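Local coordinates for cell wall surface anchor family protein (Streptococcus agalactiae, PDB 3PHS), which acts as the minor pilin GBS52 of the pilus and mediates adhesion to lung epithelial cells through an IgG-like domain, at residues V224-E227 and T231-V234; I99-A104 and G108-N113; A62-L67 and K74-V79. One frame throughout, in Å; residues are numbered along the deposited sequence.

Contact 1. Residues V224-E227 and T231-V234; sequences VTIE and TVTV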
loop_
_atom_site.group_PDB
_atom_site.type_symbol
_atom_site.label_atom_id
_atom_site.label_comp_id
_atom_site.label_asym_id
_atom_site.label_seq_id
_atom_site.Cartn_x
_atom_site.Cartn_y
_atom_site.Cartn_z
ATOM N N VAL A 224 2.374 -10.412 6.474
ATOM C CA VAL A 224 3.481 -10.750 5.579
ATOM C C VAL A 224 4.208 -9.475 5.159
ATOM O O VAL A 224 3.575 -8.450 4.882
ATOM C CB VAL A 224 3.075 -11.599 4.316
ATOM C CG1 VAL A 224 1.991 -12.644 4.629
ATOM C CG2 VAL A 224 2.617 -10.726 3.179
ATOM N N THR A 225 5.530 -9.552 5.117
ATOM C CA THR A 225 6.326 -8.442 4.600
ATOM C C THR A 225 6.963 -8.820 3.254
ATOM O O THR A 225 7.780 -9.770 3.174
ATOM C CB THR A 225 7.395 -7.978 5.621
ATOM O OG1 THR A 225 6.754 -7.421 6.778
ATOM C CG2 THR A 225 8.310 -6.919 4.992
ATOM N N ILE A 226 6.573 -8.090 2.206
ATOM C CA ILE A 226 7.171 -8.256 0.875
ATOM C C ILE A 226 8.502 -7.508 0.871
ATOM O O ILE A 226 8.563 -6.332 1.268
ATOM C CB ILE A 226 6.245 -7.704 -0.260
ATOM C CG1 ILE A 226 4.885 -8.450 -0.315
ATOM C CG2 ILE A 226 6.975 -7.669 -1.643
ATOM C CD1 ILE A 226 4.970 -9.926 -0.703
ATOM N N GLU A 227 9.558 -8.194 0.430
ATOM C CA GLU A 227 10.855 -7.571 0.218
ATOM C C GLU A 227 11.124 -7.467 -1.271
ATOM O O GLU A 227 10.826 -8.390 -2.028
ATOM C CB GLU A 227 11.963 -8.379 0.880
ATOM C CG GLU A 227 11.973 -8.271 2.396
ATOM C CD GLU A 227 12.935 -9.259 3.011
ATOM O OE1 GLU A 227 14.151 -9.164 2.739
ATOM O OE2 GLU A 227 12.473 -10.138 3.760
ATOM N N THR A 231 11.374 -13.365 -2.842
ATOM C CA THR A 231 10.112 -14.044 -2.578
ATOM C C THR A 231 10.058 -14.311 -1.092
ATOM O O THR A 231 11.029 -14.818 -0.520
ATOM C CB THR A 231 9.994 -15.410 -3.321
ATOM O OG1 THR A 231 10.141 -15.208 -4.724
ATOM C CG2 THR A 231 8.630 -16.034 -3.078
ATOM N N VAL A 232 8.940 -13.963 -0.460
ATOM C CA VAL A 232 8.728 -14.327 0.938
ATOM C C VAL A 232 7.885 -15.602 0.959
ATOM O O VAL A 232 6.813 -15.635 0.381
ATOM C CB VAL A 232 8.096 -13.169 1.785
ATOM C CG1 VAL A 232 6.774 -12.706 1.210
ATOM C CG2 VAL A 232 7.938 -13.589 3.260
ATOM N N THR A 233 8.398 -16.644 1.611
ATOM C CA THR A 233 7.704 -17.923 1.694
ATOM C C THR A 233 6.966 -17.963 3.020
ATOM O O THR A 233 7.553 -17.693 4.065
ATOM C CB THR A 233 8.699 -19.117 1.596
ATOM O OG1 THR A 233 9.319 -19.108 0.314
ATOM C CG2 THR A 233 7.971 -20.431 1.733
ATOM N N VAL A 234 5.671 -18.261 2.989
ATOM C CA VAL A 234 4.924 -18.385 4.239
ATOM C C VAL A 234 4.102 -19.663 4.226
ATOM O O VAL A 234 3.508 -19.985 3.215
ATOM C CB VAL A 234 4.045 -17.131 4.532
ATOM C CG1 VAL A 234 3.245 -16.731 3.357
ATOM C CG2 VAL A 234 3.135 -17.350 5.741
#
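Val-232 packs its isopropyl group against Thr-225 O and the tip of Ile-226, and its atoms can be followed one by one. CB stands 3.7 Å from Thr-225 O. From there the two methyls fork round the same oxygen: CG2 lies 3.8 Å from Thr-225 O on one branch, while CG1, on the other, reaches Thr-225 O at 3.7 Å. CG1 also touches the end of a second side chain, Ile-226 CD1, at 3.8 Å. It can do so because chi1 of 57° sets CG1 between the backbone N and the carbonyl carbon. Ile-226 CD1 arrives across this methyl, the two side chains meeting at about a right angle. One step along, Val-224 CG1 and Val-234 CG1 come together more loosely, 4.5 Å apart.

The short strands run antiparallel at 164°, yet their axes stay 7.3 Å apart at closest, too far for sheet pairing. Their backbone bonds go elsewhere: Val-224 to Tyr-204, Ile-226 to Gly-202, Val-232 to Glu-137 and Asp-139, Val-234 to Asp-139. The chain therefore steps from one sheet of the prealbumin-like sandwich to the other through the four-residue connection 227-230. What the geometry implies is that these two strands meet through aliphatic carbons and one carbonyl oxygen packed against them, by van der Waals contact without a directional bond.

Contact 2. Residues I99-A104 and G108-N113; sequences IYYGLA and GEKNRN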
loop_
_atom_site.group_PDB
_atom_site.type_symbol
_atom_site.label_atom_id
_atom_site.label_comp_id
_atom_site.label_asym_id
_atom_site.label_seq_id
_atom_site.Cartn_x
_atom_site.Cartn_y
_atom_site.Cartn_z
ATOM N N ILE A 99 1.679 27.167 4.457
ATOM C CA ILE A 99 2.238 25.834 4.693
ATOM C C ILE A 99 1.232 24.841 4.143
ATOM O O ILE A 99 0.053 24.949 4.428
ATOM C CB ILE A 99 2.491 25.532 6.219
ATOM C CG1 ILE A 99 3.378 26.604 6.905
ATOM C CG2 ILE A 99 3.078 24.118 6.419
ATOM C CD1 ILE A 99 4.594 26.955 6.148
ATOM N N TYR A 100 1.705 23.890 3.341
ATOM C CA TYR A 100 0.837 22.915 2.702
ATOM C C TYR A 100 1.293 21.498 3.012
ATOM O O TYR A 100 2.486 21.203 3.012
ATOM C CB TYR A 100 0.843 23.077 1.183
ATOM C CG TYR A 100 0.255 24.386 0.724
ATOM C CD1 TYR A 100 1.006 25.574 0.794
ATOM C CD2 TYR A 100 -1.070 24.447 0.262
ATOM C CE1 TYR A 100 0.436 26.812 0.380
ATOM C CE2 TYR A 100 -1.641 25.668 -0.145
ATOM C CZ TYR A 100 -0.884 26.832 -0.074
ATOM O OH TYR A 100 -1.465 28.027 -0.467
ATOM N N TYR A 101 0.316 20.642 3.267
ATOM C CA TYR A 101 0.538 19.220 3.389
ATOM C C TYR A 101 0.111 18.594 2.080
ATOM O O TYR A 101 -1.039 18.751 1.665
ATOM C CB TYR A 101 -0.315 18.668 4.522
ATOM C CG TYR A 101 -0.265 17.168 4.700
ATOM C CD1 TYR A 101 0.855 16.546 5.268
ATOM C CD2 TYR A 101 -1.352 16.372 4.325
ATOM C CE1 TYR A 101 0.881 15.164 5.449
ATOM C CE2 TYR A 101 -1.331 14.985 4.502
ATOM C CZ TYR A 101 -0.212 14.403 5.071
ATOM O OH TYR A 101 -0.198 13.043 5.257
ATOM N N GLY A 102 1.027 17.857 1.462
ATOM C CA GLY A 102 0.787 17.212 0.177
ATOM C C GLY A 102 0.872 15.699 0.271
ATOM O O GLY A 102 1.688 15.165 1.008
ATOM N N LEU A 103 0.020 15.017 -0.488
ATOM C CA LEU A 103 0.043 13.551 -0.537
ATOM C C LEU A 103 -0.469 13.101 -1.887
ATOM O O LEU A 103 -1.151 13.859 -2.572
ATOM C CB LEU A 103 -0.834 12.954 0.577
ATOM C CG LEU A 103 -2.353 12.903 0.396
ATOM C CD1 LEU A 103 -2.982 12.062 1.484
ATOM C CD2 LEU A 103 -2.933 14.301 0.432
ATOM N N ALA A 104 -0.129 11.880 -2.281
ATOM C CA ALA A 104 -0.770 11.273 -3.437
ATOM C C ALA A 104 -1.981 10.476 -2.971
ATOM O O ALA A 104 -1.946 9.809 -1.918
ATOM C CB ALA A 104 0.200 10.358 -4.184
ATOM N N GLY A 108 -9.489 6.701 -3.512
ATOM C CA GLY A 108 -10.113 7.473 -2.428
ATOM C C GLY A 108 -9.394 7.537 -1.096
ATOM O O GLY A 108 -9.984 7.947 -0.099
ATOM N N GLU A 109 -8.120 7.142 -1.072
ATOM C CA GLU A 109 -7.312 7.119 0.145
ATOM C C GLU A 109 -5.897 7.515 -0.173
ATOM O O GLU A 109 -5.521 7.561 -1.351
ATOM C CB GLU A 109 -7.283 5.707 0.747
ATOM C CG GLU A 109 -8.356 5.459 1.791
ATOM C CD GLU A 109 -8.364 4.021 2.309
ATOM O OE1 GLU A 109 -8.024 3.075 1.547
ATOM O OE2 GLU A 109 -8.720 3.844 3.491
ATOM N N LYS A 110 -5.115 7.792 0.868
ATOM C CA LYS A 110 -3.699 8.078 0.693
ATOM C C LYS A 110 -3.025 6.901 0.011
ATOM O O LYS A 110 -3.254 5.748 0.375
ATOM C CB LYS A 110 -2.987 8.356 2.020
ATOM C CG LYS A 110 -1.488 8.600 1.841
ATOM C CD LYS A 110 -0.809 8.954 3.153
ATOM C CE LYS A 110 0.659 9.300 2.941
ATOM N NZ LYS A 110 1.574 8.115 2.713
ATOM N N ASN A 111 -2.211 7.201 -0.996
ATOM C CA ASN A 111 -1.346 6.199 -1.592
ATOM C C ASN A 111 -0.141 6.047 -0.656
ATOM O O ASN A 111 0.679 6.961 -0.543
ATOM C CB ASN A 111 -0.913 6.650 -2.998
ATOM C CG ASN A 111 -0.015 5.626 -3.688
ATOM O OD1 ASN A 111 0.512 4.726 -3.032
ATOM N ND2 ASN A 111 0.162 5.765 -5.003
ATOM N N ARG A 112 -0.044 4.917 0.054
ATOM C CA ARG A 112 1.025 4.756 1.046
ATOM C C ARG A 112 2.430 4.674 0.415
ATOM O O ARG A 112 3.432 4.819 1.113
ATOM C CB ARG A 112 0.772 3.521 1.928
ATOM C CG ARG A 112 1.050 2.209 1.214
ATOM C CD ARG A 112 0.863 1.018 2.160
ATOM N NE ARG A 112 1.353 -0.223 1.552
ATOM C CZ ARG A 112 1.546 -1.351 2.232
ATOM N NH1 ARG A 112 1.276 -1.415 3.534
ATOM N NH2 ARG A 112 1.996 -2.417 1.604
ATOM N N ASN A 113 2.498 4.472 -0.896
ATOM C CA ASN A 113 3.783 4.325 -1.585
ATOM C C ASN A 113 4.442 5.674 -1.943
ATOM O O ASN A 113 5.565 5.717 -2.447
ATOM C CB ASN A 113 3.621 3.422 -2.799
ATOM C CG ASN A 113 3.185 2.021 -2.397
ATOM O OD1 ASN A 113 3.788 1.408 -1.518
ATOM N ND2 ASN A 113 2.100 1.540 -2.988
HETATM O O HOH W 1 0.897 9.944 -0.376
#
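The beta hairpin of strands 98-106 and 109-121 is joined here by a direct bond and a water bridge. Asn-111 N donates to Ala-104 O at 2.8 Å, and the N-H...O angle of 173° makes the bond nearly straight, although the donor is tilted from the carbonyl plane. In a regular hydrogen-bonded antiparallel pair Ala-104 N would return a bond to Asn-111 O. Ala-104 N and Asn-111 O are instead 5.3 Å apart, and water 1 fills the step, accepting from Ala-104 N at 2.9 Å and donating to Asn-111 O at 3.0 Å. The strands are thus splayed on one side of the pair.

Side chains still pack beside the water-bridged pair. Leu-103 CD1 rests on the root of Lys-110, 3.7 Å from its CB, and stays alongside CG and CD. The lysine chain runs straight from the backbone until it bends at chi4 (-76°), which carries NZ to Val-114 O. The methyl of Ala-104 meets Asn-111 CB at 4.0 Å. Beyond that atom, Asn-111 OD1 accepts from Asn-113 N at 2.9 Å, closing an Asx turn in which the donor lies above the carbonyl plane. Further on, Gly-102 bonds to Phe-117, a pairing offset by four residues from that of Ala-104 and Asn-111, consistent with the bulge or short loop that breaks strand 109-121.

On its other edge strand 98-106 pairs with strand 46-52, where Leu-103 bonds through its backbone to Gln-48 and packs on Tyr-50. Helix 69-75 supplies Leu-72, which touches both Tyr-101 and Leu-103.

Contact 3. Residues A62-L67 and K74-V79; sequences AHWNSL and KQAQQV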
loop_
_atom_site.group_PDB
_atom_site.type_symbol
_atom_site.label_atom_id
_atom_site.label_comp_id
_atom_site.label_asym_id
_atom_site.label_seq_id
_atom_site.Cartn_x
_atom_site.Cartn_y
_atom_site.Cartn_z
ATOM N N ALA A 62 3.782 14.593 11.510
ATOM C CA ALA A 62 3.134 13.433 12.142
ATOM C C ALA A 62 1.650 13.697 12.390
ATOM O O ALA A 62 0.827 12.802 12.229
ATOM C CB ALA A 62 3.847 13.064 13.461
ATOM N N HIS A 63 1.315 14.919 12.798
ATOM C CA HIS A 63 -0.075 15.278 13.006
ATOM C C HIS A 63 -0.902 15.090 11.742
ATOM O O HIS A 63 -1.970 14.477 11.768
ATOM C CB HIS A 63 -0.231 16.718 13.498
ATOM C CG HIS A 63 -1.660 17.153 13.561
ATOM N ND1 HIS A 63 -2.562 16.596 14.444
ATOM C CD2 HIS A 63 -2.363 18.032 12.807
ATOM C CE1 HIS A 63 -3.751 17.150 14.260
ATOM N NE2 HIS A 63 -3.654 18.026 13.275
ATOM N N TRP A 64 -0.401 15.630 10.641
ATOM C CA TRP A 64 -1.094 15.554 9.365
ATOM C C TRP A 64 -1.129 14.130 8.813
ATOM O O TRP A 64 -2.143 13.723 8.276
ATOM C CB TRP A 64 -0.508 16.585 8.386
ATOM C CG TRP A 64 -1.104 17.922 8.713
ATOM C CD1 TRP A 64 -0.712 18.783 9.695
ATOM C CD2 TRP A 64 -2.280 18.484 8.125
ATOM N NE1 TRP A 64 -1.567 19.874 9.743
ATOM C CE2 TRP A 64 -2.542 19.708 8.791
ATOM C CE3 TRP A 64 -3.133 18.076 7.097
ATOM C CZ2 TRP A 64 -3.617 20.543 8.442
ATOM C CZ3 TRP A 64 -4.213 18.916 6.744
ATOM C CH2 TRP A 64 -4.436 20.133 7.415
ATOM N N ASN A 65 -0.058 13.364 9.030
ATOM C CA ASN A 65 -0.010 11.961 8.598
ATOM C C ASN A 65 -1.002 11.068 9.347
ATOM O O ASN A 65 -1.372 9.999 8.850
ATOM C CB ASN A 65 1.400 11.393 8.768
ATOM C CG ASN A 65 2.357 11.799 7.642
ATOM O OD1 ASN A 65 1.940 12.162 6.540
ATOM N ND2 ASN A 65 3.657 11.703 7.920
ATOM N N SER A 66 -1.427 11.517 10.532
ATOM C CA SER A 66 -2.366 10.765 11.396
ATOM C C SER A 66 -3.834 10.936 10.986
ATOM O O SER A 66 -4.690 10.148 11.388
ATOM C CB SER A 66 -2.184 11.174 12.867
ATOM O OG SER A 66 -2.833 12.410 13.161
ATOM N N LEU A 67 -4.115 11.961 10.181
ATOM C CA LEU A 67 -5.473 12.294 9.763
ATOM C C LEU A 67 -5.976 11.417 8.626
ATOM O O LEU A 67 -5.217 11.074 7.712
ATOM C CB LEU A 67 -5.560 13.757 9.332
ATOM C CG LEU A 67 -5.090 14.791 10.348
ATOM C CD1 LEU A 67 -5.275 16.189 9.763
ATOM C CD2 LEU A 67 -5.852 14.631 11.670
ATOM N N LYS A 74 -11.275 18.856 6.653
ATOM C CA LYS A 74 -11.801 19.501 7.858
ATOM C C LYS A 74 -10.788 20.472 8.480
ATOM O O LYS A 74 -11.147 21.573 8.893
ATOM C CB LYS A 74 -12.224 18.427 8.869
ATOM C CG LYS A 74 -12.995 18.923 10.094
ATOM C CD LYS A 74 -13.131 17.814 11.158
ATOM C CE LYS A 74 -13.816 16.545 10.617
ATOM N NZ LYS A 74 -13.356 15.291 11.308
ATOM N N GLN A 75 -9.521 20.073 8.535
ATOM C CA GLN A 75 -8.493 20.913 9.160
ATOM C C GLN A 75 -7.822 21.940 8.231
ATOM O O GLN A 75 -7.112 22.822 8.715
ATOM C CB GLN A 75 -7.439 20.044 9.871
ATOM C CG GLN A 75 -8.026 19.274 11.046
ATOM C CD GLN A 75 -7.004 18.668 11.980
ATOM O OE1 GLN A 75 -5.888 19.182 12.156
ATOM N NE2 GLN A 75 -7.400 17.578 12.631
ATOM N N ALA A 76 -8.019 21.813 6.918
ATOM C CA ALA A 76 -7.397 22.705 5.932
ATOM C C ALA A 76 -8.213 23.986 5.675
ATOM O O ALA A 76 -9.408 24.018 5.958
ATOM C CB ALA A 76 -7.153 21.956 4.608
ATOM N N GLN A 77 -7.548 25.018 5.140
ATOM C CA GLN A 77 -8.173 26.312 4.764
ATOM C C GLN A 77 -8.673 26.348 3.319
ATOM O O GLN A 77 -9.757 26.874 3.072
ATOM C CB GLN A 77 -7.206 27.485 5.002
ATOM C CG GLN A 77 -7.721 28.878 4.573
ATOM C CD GLN A 77 -8.140 29.774 5.741
ATOM O OE1 GLN A 77 -7.343 30.048 6.665
ATOM N NE2 GLN A 77 -9.392 30.255 5.699
ATOM N N GLN A 78 -7.837 25.880 2.382
ATOM C CA GLN A 78 -8.123 25.696 0.957
ATOM C C GLN A 78 -7.492 24.323 0.605
ATOM O O GLN A 78 -6.550 23.882 1.271
ATOM C CB GLN A 78 -7.459 26.771 0.074
ATOM C CG GLN A 78 -8.214 28.113 -0.089
ATOM C CD GLN A 78 -7.623 29.002 -1.185
ATOM O OE1 GLN A 78 -8.275 29.269 -2.189
ATOM N NE2 GLN A 78 -6.393 29.456 -0.996
ATOM N N VAL A 79 -8.029 23.658 -0.410
ATOM C CA VAL A 79 -7.501 22.381 -0.898
ATOM C C VAL A 79 -7.276 22.522 -2.410
ATOM O O VAL A 79 -8.098 23.117 -3.117
ATOM C CB VAL A 79 -8.485 21.211 -0.606
ATOM C CG1 VAL A 79 -7.943 19.867 -1.130
ATOM C CG2 VAL A 79 -8.810 21.120 0.893
#
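The carbonyl oxygen of His-63, the residue whose ring reaches Gln-75 across this contact, is gripped twice. Ser-66 OG donates to His-63 O at 2.6 Å, and Ser-66 N reaches the same oxygen at 3.3 Å, both from one face of the carbonyl plane. From this end of the helix the imidazole points to its partner: His-63 NE2 donates to Gln-75 OE1 at 2.8 Å with an N-H...O angle of 165°. The oxygen sits close to the ring plane, and the donor lies in the amide plane on a lone pair of OE1, while ring and amide are turned 36° against each other. The extended glutamine chain spans the gap, and Leu-67 CD2 lies 3.5 Å from Gln-75 NE2.

The two segments belong to a two-helix insertion, helices 60-65 and 69-75, between strands 46-52 and 76-83 of the antiparallel four-stranded sheet of this domain, consistent with the Ig-like folds reported for the protein; Ala-76 is the first residue to leave the second helix. Under the polar pair, the indole of Trp-64 slides past Gln-75 in the opposite direction. Its CH2 atom comes 3.9 Å from Gln-75 CB obliquely, and 4.3 Å from Ala-76 CB. Within its own segment the indole is covered on one face by Leu-67 CD1, 3.9 Å above the ring plane and offset toward the rim, and its NE1 lies at the edge of the His-63 ring. Trp-64 also touches Leu-52 and Leu-72, which places its buried ring between the helices and strand 46-52.

Contacts 2 and 3 are neighbours, with centres 10 Å apart, and both reach the sheet that contains strand 46-52. They touch directly: Tyr-101 OH lies 2.6 Å from Asn-65 OD1, a probable hydrogen bond, and Tyr-101 CD1 packs 3.4 Å from Trp-64 CB, tying the two-helix insertion to the hairpin. Contact 1 belongs to the other sandwich, on the opposite side of the chain's centre. Its centre is 26 Å from that of contact 2 and 33 Å from that of contact 3. Even so, nearest atoms of contacts 1 and 2 are only about 7 Å apart, and Arg-112 bridges the interval, bonding to Asp-203 O and making a cation-pi contact with Tyr-204, whose strand pairs with 221-226.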